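Local coordinates for hydrogenase expression protein (Thiobacillus denitrificans, PDB 3SB1), which is of unknown function but belongs to the HupH/HyaF family and probably assists the expression or maturation of a hydrogenase, at residues A54-H59 against E65-D70; H58-T63 against V132-E137. All coordinates share one frame; numbering follows the deposited sequence.

Contact 1: A54-H59 against E65-D70; sequences AEHLHH and EASTID
Glu-65 meets His-59 where the chain turns back from helix 48-63 into strand 67-69, the outermost strand, within this chain, of the antiparallel five-stranded sheet. The result is a helix-turn-strand unit in which the axes of 54-59 and 67-69 run nearly antiparallel (169°). The link is a His-carboxylate hydrogen bond, His-59 NE2 to Glu-65 OE1, 2.9 Å long and bent to 137° at the hydrogen. Glu-65, extended beyond CG, accepts on the anti lone pair of OE1, with OE1 tilted from the imidazole plane. The Glu-65 CB also lies against the ring, 3.7 Å from His-59 NE2. Between the backbones, a water donates to His-56 O and to Glu-65 O (2.7 Å), bridging the helix to the turn.

Ser-67 turns toward the helix and sits over one face of the His-56 ring, in a CH-pi contact of 3.9 Å from CB to the ring centroid. His-56 CG stands anti to its carbonyl carbon (chi1 -67°), which lays the ring beside the strand. The imidazole finds its polar partner on its own helix, where NE2 bonds to Glu-52, and that bond helps to set the rotation of the ring. Thr-68 points away, and its carbonyl oxygen merely approaches the ring obliquely, 4.2 Å from His-56 NE2. Ile-69 closes the contact from the far end of the strand. Buried, and also packed on Leu-49 and Ile-53 of the same helix, it brings CG1 to the edge of the imidazole, 3.6 Å from His-56 CD2, with CD1 lying in the ring plane 3.7 Å from that carbon.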
ATOM      1  N   ALA A  54       8.754  19.200   5.277  1.00 15.31           N
ATOM      2  CA  ALA A  54       9.433  18.983   6.556  1.00 17.01           C
ATOM      3  C   ALA A  54       8.539  19.370   7.730  1.00 16.00           C
ATOM      4  O   ALA A  54       8.535  18.670   8.744  1.00 17.51           O
ATOM      5  CB  ALA A  54      10.768  19.695   6.615  1.00 17.41           C
ATOM      6  N   GLU A  55       7.749  20.433   7.584  1.00 17.15           N
ATOM      7  CA  GLU A  55       6.840  20.857   8.634  1.00 19.72           C
ATOM      8  C   GLU A  55       5.702  19.849   8.792  1.00 16.97           C
ATOM      9  O   GLU A  55       5.327  19.519   9.929  1.00 18.05           O
ATOM     10  CB  GLU A  55       6.245  22.215   8.324  1.00 21.78           C
ATOM     11  CG  GLU A  55       7.241  23.382   8.188  1.00 32.01           C
ATOM     12  CD  GLU A  55       6.626  24.598   7.446  1.00 42.63           C
ATOM     13  OE1 GLU A  55       5.463  24.506   6.956  1.00 48.66           O
ATOM     14  OE2 GLU A  55       7.324  25.629   7.325  1.00 48.94           O
ATOM     15  N   HIS A  56       5.162  19.390   7.675  1.00 15.94           N
ATOM     16  CA  HIS A  56       4.111  18.353   7.749  1.00 17.00           C
ATOM     17  C   HIS A  56       4.613  17.076   8.430  1.00 15.10           C
ATOM     18  O   HIS A  56       3.872  16.394   9.169  1.00 15.24           O
ATOM     19  CB  HIS A  56       3.513  18.076   6.379  1.00 16.33           C
ATOM     20  CG  HIS A  56       2.748  19.213   5.838  1.00 20.95           C
ATOM     21  ND1 HIS A  56       1.994  20.028   6.653  1.00 31.17           N
ATOM     22  CD2 HIS A  56       2.559  19.657   4.579  1.00 29.87           C
ATOM     23  CE1 HIS A  56       1.370  20.927   5.912  1.00 33.64           C
ATOM     24  NE2 HIS A  56       1.708  20.734   4.654  1.00 24.89           N
ATOM     25  N   LEU A  57       5.867  16.681   8.156  1.00 14.28           N
ATOM     26  CA  LEU A  57       6.464  15.540   8.816  1.00 14.18           C
ATOM     27  C   LEU A  57       6.546  15.719  10.333  1.00 15.32           C
ATOM     28  O   LEU A  57       6.200  14.790  11.081  1.00 15.90           O
ATOM     29  CB  LEU A  57       7.823  15.212   8.228  1.00 14.76           C
ATOM     30  CG  LEU A  57       7.868  14.529   6.876  1.00 14.67           C
ATOM     31  CD1 LEU A  57       9.270  14.652   6.242  1.00 15.24           C
ATOM     32  CD2 LEU A  57       7.410  13.029   6.996  1.00 15.39           C
ATOM     33  N   HIS A  58       6.965  16.905  10.775  1.00 15.78           N
ATOM     34  CA  HIS A  58       7.010  17.204  12.187  1.00 18.65           C
ATOM     35  C   HIS A  58       5.577  17.059  12.786  1.00 17.97           C
ATOM     36  O   HIS A  58       5.410  16.469  13.830  1.00 16.15           O
ATOM     37  CB  HIS A  58       7.529  18.602  12.392  1.00 19.99           C
ATOM     38  CG  HIS A  58       7.712  18.968  13.827  1.00 29.49           C
ATOM     39  ND1 HIS A  58       6.798  19.735  14.521  1.00 35.02           N
ATOM     40  CD2 HIS A  58       8.703  18.675  14.696  1.00 37.56           C
ATOM     41  CE1 HIS A  58       7.237  19.917  15.755  1.00 37.32           C
ATOM     42  NE2 HIS A  58       8.387  19.282  15.888  1.00 36.94           N
ATOM     43  N   HIS A  59       4.580  17.588  12.071  1.00 16.76           N
ATOM     44  CA  HIS A  59       3.187  17.572  12.517  1.00 16.58           C
ATOM     45  C   HIS A  59       2.677  16.136  12.650  1.00 14.14           C
ATOM     46  O   HIS A  59       2.002  15.780  13.619  1.00 15.07           O
ATOM     47  CB  HIS A  59       2.307  18.362  11.544  1.00 17.73           C
ATOM     48  CG  HIS A  59       0.893  18.503  11.994  1.00 20.19           C
ATOM     49  ND1 HIS A  59       0.546  19.336  13.026  1.00 27.68           N
ATOM     50  CD2 HIS A  59      -0.252  17.915  11.579  1.00 25.13           C
ATOM     51  CE1 HIS A  59      -0.761  19.278  13.222  1.00 28.65           C
ATOM     52  NE2 HIS A  59      -1.270  18.441  12.341  1.00 24.57           N
ATOM     53  N   GLU A  65      -1.476  13.204  12.965  1.00 18.43           N
ATOM     54  CA  GLU A  65      -2.353  13.725  11.900  1.00 21.17           C
ATOM     55  C   GLU A  65      -1.630  13.845  10.562  1.00 20.36           C
ATOM     56  O   GLU A  65      -0.628  14.550  10.429  1.00 21.20           O
ATOM     57  CB  GLU A  65      -2.929  15.090  12.255  1.00 23.53           C
ATOM     58  CG  GLU A  65      -3.777  15.127  13.527  1.00 27.76           C
ATOM     59  CD  GLU A  65      -4.356  16.491  13.819  1.00 35.54           C
ATOM     60  OE1 GLU A  65      -3.743  17.522  13.448  1.00 42.81           O
ATOM     61  OE2 GLU A  65      -5.425  16.533  14.459  1.00 39.78           O
ATOM     62  N   ALA A  66      -2.221  13.181   9.584  1.00 20.38           N
ATOM     63  CA  ALA A  66      -1.733  13.269   8.226  1.00 18.03           C
ATOM     64  C   ALA A  66      -2.054  14.665   7.591  1.00 20.20           C
ATOM     65  O   ALA A  66      -2.961  15.413   8.029  1.00 22.27           O
ATOM     66  CB  ALA A  66      -2.319  12.107   7.407  1.00 17.36           C
ATOM     67  N   SER A  67      -1.342  15.002   6.529  1.00 17.49           N
ATOM     68  CA  SER A  67      -1.523  16.267   5.847  1.00 19.21           C
ATOM     69  C   SER A  67      -1.364  16.042   4.357  1.00 17.75           C
ATOM     70  O   SER A  67      -0.828  15.021   3.950  1.00 16.24           O
ATOM     71  CB  SER A  67      -0.373  17.224   6.249  1.00 23.53           C
ATOM     72  OG  SER A  67      -0.396  17.530   7.627  1.00 33.61           O
ATOM     73  N   THR A  68      -1.820  17.009   3.577  1.00 16.69           N
ATOM     74  CA  THR A  68      -1.633  16.960   2.148  1.00 17.86           C
ATOM     75  C   THR A  68      -1.210  18.310   1.613  1.00 18.07           C
ATOM     76  O   THR A  68      -1.475  19.377   2.233  1.00 20.52           O
ATOM     77  CB  THR A  68      -2.896  16.518   1.398  1.00 20.14           C
ATOM     78  OG1 THR A  68      -3.958  17.437   1.688  1.00 25.69           O
ATOM     79  CG2 THR A  68      -3.325  15.127   1.779  1.00 24.81           C
ATOM     80  N   ILE A  69      -0.493  18.248   0.496  1.00 14.55           N
ATOM     81  CA  ILE A  69      -0.082  19.414  -0.290  1.00 16.17           C
ATOM     82  C   ILE A  69      -0.694  19.172  -1.673  1.00 14.94           C
ATOM     83  O   ILE A  69      -0.297  18.239  -2.386  1.00 15.11           O
ATOM     84  CB  ILE A  69       1.429  19.557  -0.410  1.00 18.14           C
ATOM     85  CG1 ILE A  69       2.000  19.761   0.983  1.00 22.12           C
ATOM     86  CG2 ILE A  69       1.780  20.743  -1.414  1.00 20.64           C
ATOM     87  CD1 ILE A  69       3.514  19.689   1.027  1.00 24.32           C
ATOM     88  N   ASP A  70      -1.704  19.967  -1.993  1.00 16.04           N
ATOM     89  CA  ASP A  70      -2.445  19.868  -3.264  1.00 16.43           C
ATOM     90  C   ASP A  70      -1.667  20.510  -4.411  1.00 16.85           C
ATOM     91  O   ASP A  70      -1.883  21.670  -4.804  1.00 19.12           O
ATOM     92  CB  ASP A  70      -3.818  20.535  -3.141  1.00 19.49           C
ATOM     93  CG  ASP A  70      -4.719  20.253  -4.327  1.00 24.70           C
ATOM     94  OD1 ASP A  70      -4.264  19.629  -5.320  1.00 24.27           O
ATOM     95  OD2 ASP A  70      -5.913  20.673  -4.267  1.00 26.74           O
TER
HETATM   96  O   HOH W   1       1.012  16.041   8.901  1.00 21.77           O

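Contact 2: H58-T63 against V132-E137; sequences HHLLET and VAFVPE
Leu-60 lies over the face of Phe-134, a CH-pi contact in which CD2 stands almost on the ring normal, 4.0 Å from the centroid and 10° off it. The rest of the isobutyl group lies over the rim of the same face: Leu-60 CD1 is 3.6 Å from Phe-134 CE2, and Leu-60 CG is 3.7 Å from Phe-134 CZ. Leu-60 CG is anti to the backbone N (chi1 178°), which sends both methyl branches out from the helix toward the loop that follows strand 125-132. CD2 serves a second surface as well, meeting Ala-133 CA at 3.6 Å and Val-132 CG1 at 4.0 Å, so that this methyl sits in the angle between the ring face and the Ala-133 backbone.

Farther out, at the end of helix 48-63, Thr-63 OG1 donates to His-59 O (2.8 Å) from above the carbonyl plane while Thr-63 N reaches the same oxygen from the opposite face; Thr-63 OG1 is also bonded to Glu-65 N. On the loop side, Ala-133 is held by Trp-114 NE1 at its carbonyl and by backbone bonding with Gly-112. Arg-143 of the second subunit bonds to Leu-61 O and packs on Phe-134, placing the contact beside the dimer interface.

The touching side chains are apolar, so the join between helix end and loop rests mainly on dispersion and shape fit, whereas the nearby hydrogen bonds are made by backbone atoms and neighbouring residues.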
ATOM      1  N   HIS A  58       6.965  16.905  10.775  1.00 15.78           N
ATOM      2  CA  HIS A  58       7.010  17.204  12.187  1.00 18.65           C
ATOM      3  C   HIS A  58       5.577  17.059  12.786  1.00 17.97           C
ATOM      4  O   HIS A  58       5.410  16.469  13.830  1.00 16.15           O
ATOM      5  CB  HIS A  58       7.529  18.602  12.392  1.00 19.99           C
ATOM      6  CG  HIS A  58       7.712  18.968  13.827  1.00 29.49           C
ATOM      7  ND1 HIS A  58       6.798  19.735  14.521  1.00 35.02           N
ATOM      8  CD2 HIS A  58       8.703  18.675  14.696  1.00 37.56           C
ATOM      9  CE1 HIS A  58       7.237  19.917  15.755  1.00 37.32           C
ATOM     10  NE2 HIS A  58       8.387  19.282  15.888  1.00 36.94           N
ATOM     11  N   HIS A  59       4.580  17.588  12.071  1.00 16.76           N
ATOM     12  CA  HIS A  59       3.187  17.572  12.517  1.00 16.58           C
ATOM     13  C   HIS A  59       2.677  16.136  12.650  1.00 14.14           C
ATOM     14  O   HIS A  59       2.002  15.780  13.619  1.00 15.07           O
ATOM     15  CB  HIS A  59       2.307  18.362  11.544  1.00 17.73           C
ATOM     16  CG  HIS A  59       0.893  18.503  11.994  1.00 20.19           C
ATOM     17  ND1 HIS A  59       0.546  19.336  13.026  1.00 27.68           N
ATOM     18  CD2 HIS A  59      -0.252  17.915  11.579  1.00 25.13           C
ATOM     19  CE1 HIS A  59      -0.761  19.278  13.222  1.00 28.65           C
ATOM     20  NE2 HIS A  59      -1.270  18.441  12.341  1.00 24.57           N
ATOM     21  N   LEU A  60       3.000  15.308  11.663  1.00 14.70           N
ATOM     22  CA  LEU A  60       2.572  13.924  11.656  1.00 14.48           C
ATOM     23  C   LEU A  60       3.174  13.218  12.875  1.00 14.90           C
ATOM     24  O   LEU A  60       2.479  12.485  13.576  1.00 15.09           O
ATOM     25  CB  LEU A  60       3.059  13.254  10.383  1.00 13.00           C
ATOM     26  CG  LEU A  60       2.729  11.780  10.267  1.00 13.20           C
ATOM     27  CD1 LEU A  60       1.258  11.503  10.222  1.00 14.44           C
ATOM     28  CD2 LEU A  60       3.440  11.149   9.038  1.00 15.09           C
ATOM     29  N   LEU A  61       4.468  13.388  13.099  1.00 14.31           N
ATOM     30  CA  LEU A  61       5.118  12.771  14.220  1.00 13.63           C
ATOM     31  C   LEU A  61       4.584  13.234  15.573  1.00 14.54           C
ATOM     32  O   LEU A  61       4.358  12.461  16.435  1.00 19.03           O
ATOM     33  CB  LEU A  61       6.632  13.026  14.149  1.00 14.95           C
ATOM     34  CG  LEU A  61       7.280  12.331  12.942  1.00 19.06           C
ATOM     35  CD1 LEU A  61       8.604  13.036  12.562  1.00 25.70           C
ATOM     36  CD2 LEU A  61       7.461  10.865  13.358  1.00 22.27           C
ATOM     37  N   GLU A  62       4.326  14.509  15.703  1.00 15.98           N
ATOM     38  CA  GLU A  62       3.870  15.017  16.977  1.00 16.69           C
ATOM     39  C   GLU A  62       2.397  14.726  17.266  1.00 17.74           C
ATOM     40  O   GLU A  62       2.054  14.402  18.389  1.00 19.75           O
ATOM     41  CB  GLU A  62       4.106  16.517  17.008  1.00 19.14           C
ATOM     42  CG  GLU A  62       5.564  16.962  16.919  1.00 26.99           C
ATOM     43  CD  GLU A  62       6.451  16.651  18.127  1.00 35.31           C
ATOM     44  OE1 GLU A  62       5.960  16.287  19.231  1.00 36.71           O
ATOM     45  OE2 GLU A  62       7.684  16.811  17.944  1.00 40.56           O
ATOM     46  N   THR A  63       1.567  14.806  16.240  1.00 17.49           N
ATOM     47  CA  THR A  63       0.126  14.713  16.422  1.00 16.56           C
ATOM     48  C   THR A  63      -0.566  13.463  15.904  1.00 16.54           C
ATOM     49  O   THR A  63      -1.680  13.191  16.284  1.00 18.48           O
ATOM     50  CB  THR A  63      -0.586  15.902  15.782  1.00 16.79           C
ATOM     51  OG1 THR A  63      -0.656  15.730  14.372  1.00 18.42           O
ATOM     52  CG2 THR A  63       0.098  17.259  16.188  1.00 19.92           C
ATOM     53  N   VAL A 132       1.461  13.396   3.442  1.00 12.40           N
ATOM     54  CA  VAL A 132       2.411  13.145   4.498  1.00 13.00           C
ATOM     55  C   VAL A 132       1.612  12.314   5.519  1.00 12.30           C
ATOM     56  O   VAL A 132       0.683  12.786   6.159  1.00 14.86           O
ATOM     57  CB  VAL A 132       3.023  14.386   5.029  1.00 12.81           C
ATOM     58  CG1 VAL A 132       3.895  14.063   6.282  1.00 15.65           C
ATOM     59  CG2 VAL A 132       3.788  15.170   3.919  1.00 15.39           C
ATOM     60  N   ALA A 133       1.980  11.052   5.631  1.00 10.97           N
ATOM     61  CA  ALA A 133       1.226  10.047   6.376  1.00 12.93           C
ATOM     62  C   ALA A 133       2.021   8.783   6.544  1.00 12.53           C
ATOM     63  O   ALA A 133       2.960   8.513   5.772  1.00 13.87           O
ATOM     64  CB  ALA A 133      -0.074   9.731   5.554  1.00 15.28           C
ATOM     65  N   PHE A 134       1.631   7.957   7.527  1.00 13.21           N
ATOM     66  CA  PHE A 134       2.244   6.671   7.697  1.00 13.28           C
ATOM     67  C   PHE A 134       1.842   5.686   6.554  1.00 16.18           C
ATOM     68  O   PHE A 134       2.638   4.837   6.138  1.00 17.09           O
ATOM     69  CB  PHE A 134       2.012   6.087   9.100  1.00 15.01           C
ATOM     70  CG  PHE A 134       2.489   6.985  10.188  1.00 15.38           C
ATOM     71  CD1 PHE A 134       3.857   7.175  10.385  1.00 17.94           C
ATOM     72  CD2 PHE A 134       1.606   7.690  11.015  1.00 18.49           C
ATOM     73  CE1 PHE A 134       4.340   8.035  11.377  1.00 18.35           C
ATOM     74  CE2 PHE A 134       2.102   8.533  12.015  1.00 20.24           C
ATOM     75  CZ  PHE A 134       3.443   8.712  12.194  1.00 18.79           C
ATOM     76  N   VAL A 135       0.654   5.880   6.015  1.00 16.71           N
ATOM     77  CA  VAL A 135       0.198   5.126   4.839  1.00 17.80           C
ATOM     78  C   VAL A 135      -0.930   5.982   4.247  1.00 16.08           C
ATOM     79  O   VAL A 135      -1.688   6.605   4.989  1.00 17.08           O
ATOM     80  CB  VAL A 135      -0.239   3.694   5.136  1.00 20.92           C
ATOM     81  CG1 VAL A 135      -1.435   3.698   6.058  1.00 25.30           C
ATOM     82  CG2 VAL A 135      -0.539   2.961   3.825  1.00 22.90           C
ATOM     83  N   PRO A 136      -1.019   6.047   2.905  1.00 17.51           N
ATOM     84  CA  PRO A 136      -2.107   6.854   2.361  1.00 16.66           C
ATOM     85  C   PRO A 136      -3.468   6.274   2.726  1.00 17.98           C
ATOM     86  O   PRO A 136      -3.671   5.050   2.649  1.00 17.05           O
ATOM     87  CB  PRO A 136      -1.893   6.788   0.866  1.00 19.21           C
ATOM     88  CG  PRO A 136      -0.479   6.456   0.654  1.00 20.48           C
ATOM     89  CD  PRO A 136      -0.123   5.557   1.842  1.00 18.95           C
ATOM     90  N   GLU A 137      -4.423   7.169   3.002  1.00 19.43           N
ATOM     91  CA  GLU A 137      -5.747   6.737   3.423  1.00 21.76           C
ATOM     92  C   GLU A 137      -6.401   5.775   2.429  1.00 17.81           C
ATOM     93  O   GLU A 137      -7.094   4.784   2.763  1.00 18.66           O
ATOM     94  CB  GLU A 137      -6.654   7.992   3.606  1.00 25.80           C
ATOM     95  CG  GLU A 137      -7.940   7.714   4.277  1.00 33.93           C
ATOM     96  CD  GLU A 137      -7.742   7.235   5.712  1.00 43.31           C
ATOM     97  OE1 GLU A 137      -6.664   7.536   6.286  1.00 48.12           O
ATOM     98  OE2 GLU A 137      -8.661   6.568   6.270  1.00 49.16           O
TER

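Overall arrangement
From the N terminus, helix 48-63 supplies the first segment of both contacts, which overlap at His-58 and His-59. Contact 1 closes the short turn that brings the chain back as strand 67-69. Contact 2 closes a far longer loop, which contains strand 67-69, helix 78-88 and the other strands before returning at the end of strand 125-132. Because 54-59 begins before 58-63 and 65-70 falls inside the long loop, the two closures cross rather than nest. The crossing is joined directly, with Ser-67 O and Val-132 N making a probable hydrogen bond between neighbouring strands. The two contacts hold the C-terminal half of the helix against strand 67-69 and the loop leading to helix 143-157.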